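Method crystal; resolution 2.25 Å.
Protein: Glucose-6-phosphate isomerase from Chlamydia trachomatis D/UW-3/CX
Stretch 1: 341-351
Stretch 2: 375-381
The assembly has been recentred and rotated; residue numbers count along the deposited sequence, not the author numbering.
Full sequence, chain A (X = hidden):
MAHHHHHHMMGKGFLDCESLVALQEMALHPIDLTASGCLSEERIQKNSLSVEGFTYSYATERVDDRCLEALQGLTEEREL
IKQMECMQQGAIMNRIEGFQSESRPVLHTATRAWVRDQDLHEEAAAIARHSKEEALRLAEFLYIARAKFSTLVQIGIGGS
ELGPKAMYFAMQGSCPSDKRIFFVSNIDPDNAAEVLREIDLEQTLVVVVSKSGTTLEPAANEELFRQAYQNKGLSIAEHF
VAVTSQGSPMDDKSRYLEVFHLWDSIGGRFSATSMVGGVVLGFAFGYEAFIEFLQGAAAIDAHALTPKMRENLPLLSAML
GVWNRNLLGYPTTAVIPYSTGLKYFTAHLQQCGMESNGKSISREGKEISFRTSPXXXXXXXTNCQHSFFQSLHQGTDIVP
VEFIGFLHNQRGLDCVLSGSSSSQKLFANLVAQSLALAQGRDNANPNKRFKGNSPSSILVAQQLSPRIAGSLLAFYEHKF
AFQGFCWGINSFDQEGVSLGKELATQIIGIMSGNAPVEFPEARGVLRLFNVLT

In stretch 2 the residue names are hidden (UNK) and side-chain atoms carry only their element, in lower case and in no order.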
# COMPACT_ATOMS: atom_id res chain seq x y z
N GLY A 341 -6.06 -0.12 13.78
CA GLY A 341 -5.57 1.22 14.05
C GLY A 341 -4.33 1.58 13.25
O GLY A 341 -4.12 2.75 12.93
N LEU A 342 -3.49 0.60 12.92
CA LEU A 342 -2.29 0.83 12.12
C LEU A 342 -2.55 0.71 10.61
O LEU A 342 -1.60 0.44 9.85
CB LEU A 342 -1.18 -0.13 12.56
CG LEU A 342 -0.67 0.14 13.99
CD1 LEU A 342 0.40 -0.88 14.46
CD2 LEU A 342 -0.13 1.57 14.09
N LYS A 343 -3.79 0.90 10.16
CA LYS A 343 -4.10 0.74 8.74
C LYS A 343 -3.28 1.69 7.87
O LYS A 343 -2.96 1.35 6.72
CB LYS A 343 -5.60 0.94 8.49
CG LYS A 343 -6.18 -0.13 7.56
CD LYS A 343 -7.55 -0.64 8.00
CE LYS A 343 -8.68 0.37 7.73
NZ LYS A 343 -10.02 -0.15 8.17
N TYR A 344 -2.90 2.87 8.38
CA TYR A 344 -2.14 3.82 7.57
C TYR A 344 -0.67 3.88 7.95
O TYR A 344 0.06 4.71 7.41
CB TYR A 344 -2.75 5.22 7.65
CG TYR A 344 -4.19 5.30 7.20
CD1 TYR A 344 -4.52 5.56 5.87
CD2 TYR A 344 -5.23 5.10 8.11
CE1 TYR A 344 -5.86 5.63 5.47
CE2 TYR A 344 -6.54 5.16 7.72
CZ TYR A 344 -6.86 5.43 6.41
OH TYR A 344 -8.19 5.47 6.07
N PHE A 345 -0.21 3.01 8.85
CA PHE A 345 1.17 3.09 9.34
C PHE A 345 2.18 2.67 8.28
O PHE A 345 3.25 3.29 8.17
CB PHE A 345 1.31 2.25 10.60
CG PHE A 345 2.61 2.45 11.33
CD1 PHE A 345 3.03 3.73 11.67
CD2 PHE A 345 3.38 1.36 11.72
CE1 PHE A 345 4.23 3.93 12.37
CE2 PHE A 345 4.57 1.54 12.42
CZ PHE A 345 5.00 2.84 12.75
N THR A 346 1.88 1.63 7.50
CA THR A 346 2.82 1.16 6.48
C THR A 346 3.05 2.21 5.39
O THR A 346 4.16 2.35 4.87
CB THR A 346 2.32 -0.15 5.87
OG1 THR A 346 2.30 -1.17 6.87
CG2 THR A 346 3.22 -0.60 4.73
N ALA A 347 2.00 2.95 5.01
CA ALA A 347 2.17 3.99 4.02
C ALA A 347 3.16 5.05 4.50
O ALA A 347 4.02 5.50 3.74
CB ALA A 347 0.82 4.63 3.68
N HIS A 348 3.07 5.41 5.78
CA HIS A 348 4.01 6.38 6.34
C HIS A 348 5.42 5.81 6.45
O HIS A 348 6.40 6.51 6.16
CB HIS A 348 3.56 6.83 7.72
CG HIS A 348 4.65 7.51 8.48
ND1 HIS A 348 5.22 8.70 8.06
CD2 HIS A 348 5.30 7.16 9.61
CE1 HIS A 348 6.16 9.05 8.91
NE2 HIS A 348 6.23 8.14 9.86
N LEU A 349 5.55 4.56 6.90
CA LEU A 349 6.87 3.93 6.96
C LEU A 349 7.50 3.88 5.58
O LEU A 349 8.71 4.12 5.42
CB LEU A 349 6.75 2.51 7.52
CG LEU A 349 6.24 2.38 8.95
CD1 LEU A 349 6.19 0.91 9.38
CD2 LEU A 349 7.14 3.19 9.87
N GLN A 350 6.70 3.56 4.57
CA GLN A 350 7.19 3.50 3.20
C GLN A 350 7.81 4.83 2.77
O GLN A 350 8.87 4.86 2.13
CB GLN A 350 6.04 3.08 2.28
CG GLN A 350 6.30 3.13 0.80
CD GLN A 350 5.03 2.77 0.05
OE1 GLN A 350 4.10 3.57 -0.02
NE2 GLN A 350 4.95 1.53 -0.46
N GLN A 351 7.17 5.95 3.14
CA GLN A 351 7.78 7.25 2.86
C GLN A 351 9.05 7.45 3.68
O GLN A 351 10.09 7.88 3.16
CB GLN A 351 6.81 8.39 3.14
CG GLN A 351 7.56 9.73 3.27
CD GLN A 351 6.66 10.94 3.33
OE1 GLN A 351 5.63 10.92 3.99
NE2 GLN A 351 7.06 12.01 2.64
N UNK A 375 12.34 -1.74 -1.14
CA UNK A 375 10.93 -1.36 -1.27
C UNK A 375 10.24 -1.70 0.04
O UNK A 375 10.37 -2.81 0.57
c UNK A 375 8.88 -1.47 -2.71
c UNK A 375 10.26 -2.07 -2.45
c UNK A 375 11.37 -0.61 -4.16
c UNK A 375 11.11 -1.98 -3.72
N UNK A 376 9.53 -0.73 0.60
CA UNK A 376 8.75 -0.95 1.81
C UNK A 376 7.30 -0.96 1.38
O UNK A 376 6.83 -0.04 0.71
c UNK A 376 8.13 -0.07 4.09
c UNK A 376 11.04 1.09 4.22
c UNK A 376 9.06 0.10 2.89
c UNK A 376 10.53 -0.04 3.33
N UNK A 377 6.60 -2.05 1.71
CA UNK A 377 5.22 -2.25 1.30
C UNK A 377 4.55 -3.14 2.35
O UNK A 377 5.21 -3.65 3.25
c UNK A 377 5.50 -7.85 -0.46
c UNK A 377 4.96 -5.45 -0.33
c UNK A 377 4.16 -8.10 -0.67
c UNK A 377 5.15 -2.87 -0.09
c UNK A 377 7.02 -4.61 0.03
c UNK A 377 3.21 -7.06 -0.71
n UNK A 377 7.13 -5.99 -0.07
c UNK A 377 5.89 -6.52 -0.30
c UNK A 377 5.70 -4.24 -0.14
c UNK A 377 3.61 -5.73 -0.54
N UNK A 378 3.26 -3.33 2.22
CA UNK A 378 2.55 -4.18 3.16
C UNK A 378 1.13 -3.71 3.39
O UNK A 378 0.69 -2.70 2.85
N UNK A 379 0.43 -4.48 4.22
CA UNK A 379 -0.95 -4.21 4.60
C UNK A 379 -1.25 -5.01 5.86
O UNK A 379 -0.39 -5.73 6.37
c UNK A 379 -1.92 -4.54 3.46
c UNK A 379 -3.09 -3.57 3.39
o UNK A 379 -3.61 -3.17 4.45
o UNK A 379 -3.50 -3.21 2.26
N UNK A 380 -2.49 -4.89 6.36
CA UNK A 380 -2.81 -5.42 7.68
C UNK A 380 -3.13 -6.91 7.60
O UNK A 380 -3.53 -7.46 6.57
c UNK A 380 -5.28 -4.90 7.66
c UNK A 380 -3.65 -3.14 8.47
c UNK A 380 -3.96 -4.65 8.37
N UNK A 381 -2.96 -7.59 8.74
CA UNK A 381 -3.50 -8.91 8.96
C UNK A 381 -4.75 -8.82 9.82
O UNK A 381 -4.90 -7.88 10.59

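Position 375 opens the strand with four side-chain carbons, forked at the first, one arm two carbons long. Its CA-to-CB bond points sideways and the side chain makes no contact with stretch 1. That branching at CB identifies Ile375, its hydrophobic bulk buried against other parts of the protein.

Position 376 carries the same pattern, four carbons forked at the first with one longer arm, but here CB points toward the helix. The side chain reaches the backbone at Leu349 and lies beside the aliphatic base of the Gln350 side chain. This is Ile376: its CD1 lies 4.0 Å from Leu349 O, and its CG2 lies 4.2 Å from Gln350 CB. A branched aliphatic suits both an extended backbone and a buried site beside the helix backbone and the CB of Gln350.

At position 377 one carbon leads to fused five- and six-membered rings holding eight carbons and one nitrogen, an indole. CB points away from the helix, and stretch 1 meets mainly the backbone: Thr346 CG2 is 3.7 Å from the carbonyl C of position 377. The residue is Trp377, its rings carried off to a buried site where NE1 is hydrogen-bonded elsewhere in the structure.

Position 378 has no side-chain atoms, and the methyl Thr346 CG2 packs 3.7 Å from its backbone N. It is Gly378. Its phi/psi of 148/178° would jam a CB against the carbonyl oxygen of Trp377, and an ideal CB would also sit 3.6 Å from Thr346 CG2. Glycine leaves room for that methyl.

Position 379 shows two carbons, the second bearing two oxygens, and makes no close contact with stretch 1: Asp379. Instead, the backbone N of position 380 donates a hydrogen bond to Asp379 OD1 at 2.8 Å, a bond within the loop that uses the carboxylate to satisfy a backbone NH.

At position 380 a single carbon bears two others, a compact fork. CB points toward stretch 1, and the side chain packs on Lys343. This is Val380: its CG1 lies 3.9 Å from Lys343 CA and 4.0 Å from Lys343 CG, so a short apolar side chain covers the lysine's backbone and the start of its aliphatic chain.

Position 381 again lacks side-chain atoms, is out of reach of stretch 1, and is Gly381.

The helix and strand run nearly antiparallel, at 168°, with axes 7.4 Å apart at closest approach. Ile376 and the Thr346 methyl pack where helix meets strand, and Val380 extends the contact beyond it to Lys343. One hydrogen bond crosses between the stretches: Gln350 NE2 donates to Ile376 O at 2.7 Å, tying the helix side chain to the strand backbone while the isoleucine packs against the helix.

Stretch 2, residues 375-381: IIWGDVG
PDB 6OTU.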